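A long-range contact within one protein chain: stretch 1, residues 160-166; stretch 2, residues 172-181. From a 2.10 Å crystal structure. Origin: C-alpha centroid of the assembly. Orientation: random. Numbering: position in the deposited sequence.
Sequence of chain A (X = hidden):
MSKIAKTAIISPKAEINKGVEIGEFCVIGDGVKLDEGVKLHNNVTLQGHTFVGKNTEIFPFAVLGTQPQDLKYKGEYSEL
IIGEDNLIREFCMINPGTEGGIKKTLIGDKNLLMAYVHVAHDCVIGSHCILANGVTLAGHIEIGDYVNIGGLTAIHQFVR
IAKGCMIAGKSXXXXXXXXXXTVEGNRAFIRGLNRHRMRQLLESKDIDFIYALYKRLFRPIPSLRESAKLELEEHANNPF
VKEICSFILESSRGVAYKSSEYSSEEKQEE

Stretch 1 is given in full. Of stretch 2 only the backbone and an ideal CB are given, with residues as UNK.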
# COMPACT_ATOMS: atom_id res chain seq x y z
N ARG A 160 6.80 -4.22 -20.33
CA ARG A 160 5.67 -4.42 -21.22
C ARG A 160 5.04 -5.78 -20.96
O ARG A 160 5.74 -6.79 -20.93
CB ARG A 160 6.10 -4.34 -22.69
CG ARG A 160 6.71 -3.00 -23.11
CD ARG A 160 7.10 -3.06 -24.58
NE ARG A 160 7.87 -4.27 -24.85
CZ ARG A 160 7.78 -4.97 -25.98
NH1 ARG A 160 6.97 -4.58 -26.95
NH2 ARG A 160 8.50 -6.08 -26.13
N ILE A 161 3.73 -5.80 -20.74
CA ILE A 161 3.02 -7.05 -20.49
C ILE A 161 2.05 -7.22 -21.66
O ILE A 161 1.18 -6.38 -21.88
CB ILE A 161 2.24 -7.00 -19.17
CG1 ILE A 161 3.21 -6.74 -18.02
CG2 ILE A 161 1.49 -8.31 -18.95
CD1 ILE A 161 2.52 -6.37 -16.71
N ALA A 162 2.22 -8.31 -22.40
CA ALA A 162 1.37 -8.57 -23.56
C ALA A 162 -0.02 -9.06 -23.19
O ALA A 162 -0.32 -9.27 -22.01
CB ALA A 162 2.06 -9.58 -24.49
N LYS A 163 -0.85 -9.23 -24.21
CA LYS A 163 -2.22 -9.68 -24.06
C LYS A 163 -2.39 -11.01 -23.32
O LYS A 163 -1.55 -11.90 -23.42
CB LYS A 163 -2.86 -9.80 -25.44
CG LYS A 163 -4.26 -10.40 -25.46
CD LYS A 163 -4.72 -10.63 -26.90
CE LYS A 163 -6.17 -11.10 -26.97
NZ LYS A 163 -6.59 -11.35 -28.38
N GLY A 164 -3.48 -11.11 -22.57
CA GLY A 164 -3.80 -12.33 -21.85
C GLY A 164 -2.89 -12.83 -20.75
O GLY A 164 -2.92 -14.01 -20.43
N CYS A 165 -2.07 -11.95 -20.17
CA CYS A 165 -1.17 -12.37 -19.11
C CYS A 165 -1.76 -12.27 -17.72
O CYS A 165 -2.67 -11.48 -17.46
CB CYS A 165 0.13 -11.56 -19.16
SG CYS A 165 1.21 -11.97 -20.53
N MET A 166 -1.22 -13.09 -16.82
CA MET A 166 -1.66 -13.07 -15.43
C MET A 166 -0.43 -12.90 -14.56
O MET A 166 0.53 -13.66 -14.69
CB MET A 166 -2.38 -14.37 -15.07
CG MET A 166 -2.94 -14.37 -13.65
SD MET A 166 -3.92 -15.85 -13.30
CE MET A 166 -5.49 -15.40 -14.08
N UNK A 172 7.28 -8.50 -8.26
CA UNK A 172 8.07 -7.34 -8.63
C UNK A 172 8.57 -7.70 -10.02
O UNK A 172 9.46 -8.54 -10.17
CB UNK A 172 9.20 -7.04 -7.64
N UNK A 173 7.98 -7.10 -11.05
CA UNK A 173 8.34 -7.41 -12.43
C UNK A 173 9.26 -6.38 -13.06
O UNK A 173 8.93 -5.19 -13.13
CB UNK A 173 7.07 -7.54 -13.28
N UNK A 174 10.41 -6.84 -13.53
CA UNK A 174 11.38 -5.96 -14.16
C UNK A 174 11.65 -6.30 -15.62
O UNK A 174 12.53 -5.71 -16.24
CB UNK A 174 12.69 -6.00 -13.38
N UNK A 175 10.91 -7.26 -16.16
CA UNK A 175 11.09 -7.66 -17.55
C UNK A 175 9.76 -7.84 -18.27
O UNK A 175 8.71 -7.96 -17.64
CB UNK A 175 11.90 -8.96 -17.62
N UNK A 176 9.82 -7.87 -19.60
CA UNK A 176 8.63 -8.03 -20.43
C UNK A 176 8.05 -9.43 -20.35
O UNK A 176 8.77 -10.41 -20.12
CB UNK A 176 8.96 -7.69 -21.89
N UNK A 177 6.74 -9.53 -20.54
CA UNK A 177 6.06 -10.82 -20.50
C UNK A 177 5.29 -11.05 -21.79
O UNK A 177 4.38 -10.29 -22.13
CB UNK A 177 5.12 -10.90 -19.30
N UNK A 178 5.65 -12.11 -22.54
CA UNK A 178 4.99 -12.45 -23.80
C UNK A 178 3.53 -12.83 -23.60
O UNK A 178 3.12 -13.19 -22.49
CB UNK A 178 5.73 -13.60 -24.49
N UNK A 179 2.72 -12.77 -24.66
CA UNK A 179 1.30 -13.11 -24.56
C UNK A 179 0.91 -14.45 -23.93
O UNK A 179 1.60 -15.46 -24.08
CB UNK A 179 0.71 -13.07 -25.97
N UNK A 180 -0.19 -14.41 -23.19
CA UNK A 180 -0.76 -15.58 -22.52
C UNK A 180 0.08 -16.27 -21.45
O UNK A 180 -0.15 -17.44 -21.14
CB UNK A 180 -1.10 -16.62 -23.59
N UNK A 181 1.04 -15.56 -20.87
CA UNK A 181 1.89 -16.14 -19.83
C UNK A 181 1.48 -15.72 -18.43
O UNK A 181 0.91 -14.65 -18.22
CB UNK A 181 3.35 -15.75 -20.07

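Position 172 lies out of reach of stretch 1, its ideal CB more than 5.5 Å from any atom there, so the contact sets no preference. The extended backbone would accept many residues; the deposited one is Ala172.

At position 173 CA-to-CB points toward stretch 1, yet nothing lies within 5.5 Å of the ideal CB. A side chain must therefore be long to arrive, and the apolar end of Ile161 lies in that direction, which suits leucine, isoleucine or methionine. The residue is Leu173, with chi1 t and chi2 p; its CD2 comes 3.9 Å from Ile161 CD1.

Positions 174 and 175 carry the chain past stretch 1. At 174 nothing is within reach, and phi/psi of -118/6 does not demand any one type; the residue is Gly174. At 175 CA-to-CB points away into space free of stretch 1, where a long polar chain does well. Lys175 extends there and makes no contact with stretch 1.

Position 176 is better defined. Its CB points sideways, but Arg160 offers a backbone N and a guanidinium nearby, both donors. A short acidic side chain, or an amide presenting its oxygen, could reach them, and the positive charge favours the acid. Asp176, with chi1 m, uses both carboxylate oxygens: OD1 accepts a hydrogen bond from Arg160 N at 2.9 Å, while OD2 forms a salt bridge with Arg160 NE, also at 2.9 Å, near the guanidinium plane.

At position 177 the backbone does the pairing, in a single beta bridge with Ile161: the N of 177 donates to Arg160 O at 2.9 Å, and Ala162 N donates to the O of 177 at 2.9 Å. The sideways CB has both Ile161 CG2, 4.5 Å away, and Cys165 SG, 4.2 Å away, on the same side, so a compact or branched apolar residue suits this extended backbone. Val177 places CG1 3.5 Å from Cys165 SG.

Position 178 points its CB away from stretch 1, and with phi -65 proline is among many possibilities. Pro178 begins a type II turn that ends at 181.

At position 179, the second place of that turn, phi/psi of -52/143 favours proline, though other residues could adopt it. The ideal CB is 4.0 Å from Ala162 CB, so an apolar group fits. Pro179 packs its CD 3.4 Å from Ala162 CB.

Position 180 has positive phi, 63, which usually favours glycine, with asparagine also common. CA-to-CB points away, but a long side chain could turn back over Gly164, where there is no side chain to obstruct it. Tyr180, with chi1 m, does so: Lys163 O lies over one face of its ring, and its OH is 3.5 Å from Lys163 CE. An ideal CB on Gly164 would clash with Tyr180 CD2 at 2.7 Å. The backbone N of Tyr180 donates to Lys163 O at 2.9 Å.

At position 181 CB points away, leaving the choice broad; a small residue suffices. Cys181 accepts a backbone hydrogen bond at its O from Met166 N, 3.0 Å away.

Stretch 2, residues 172-181: ALGKDVPPYC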
# COMPACT_ATOMS: atom_id res chain seq x y z
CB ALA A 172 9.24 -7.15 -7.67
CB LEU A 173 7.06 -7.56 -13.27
CG LEU A 173 7.19 -8.05 -14.72
CD1 LEU A 173 7.82 -9.45 -14.76
CD2 LEU A 173 5.80 -8.07 -15.35
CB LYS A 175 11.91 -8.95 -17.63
CG LYS A 175 13.37 -8.79 -17.24
CD LYS A 175 14.15 -10.05 -17.56
CE LYS A 175 15.64 -9.88 -17.28
NZ LYS A 175 16.40 -11.11 -17.63
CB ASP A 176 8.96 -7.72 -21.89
CG ASP A 176 9.34 -6.28 -22.12
OD1 ASP A 176 9.29 -5.48 -21.16
OD2 ASP A 176 9.69 -5.94 -23.27
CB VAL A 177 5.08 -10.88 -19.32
CG1 VAL A 177 4.44 -12.26 -19.26
CG2 VAL A 177 5.80 -10.56 -18.02
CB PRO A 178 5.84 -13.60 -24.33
CG PRO A 178 6.22 -14.31 -23.06
CD PRO A 178 6.62 -13.15 -22.17
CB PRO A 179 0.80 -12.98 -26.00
CG PRO A 179 2.03 -13.09 -26.84
CD PRO A 179 3.07 -12.38 -26.04
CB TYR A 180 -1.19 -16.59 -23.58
CG TYR A 180 -2.16 -16.01 -24.59
CD1 TYR A 180 -1.76 -15.73 -25.90
CD2 TYR A 180 -3.47 -15.71 -24.23
CE1 TYR A 180 -2.65 -15.16 -26.81
CE2 TYR A 180 -4.36 -15.15 -25.13
CZ TYR A 180 -3.95 -14.87 -26.42
OH TYR A 180 -4.84 -14.30 -27.30
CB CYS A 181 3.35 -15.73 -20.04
SG CYS A 181 4.07 -16.38 -21.54
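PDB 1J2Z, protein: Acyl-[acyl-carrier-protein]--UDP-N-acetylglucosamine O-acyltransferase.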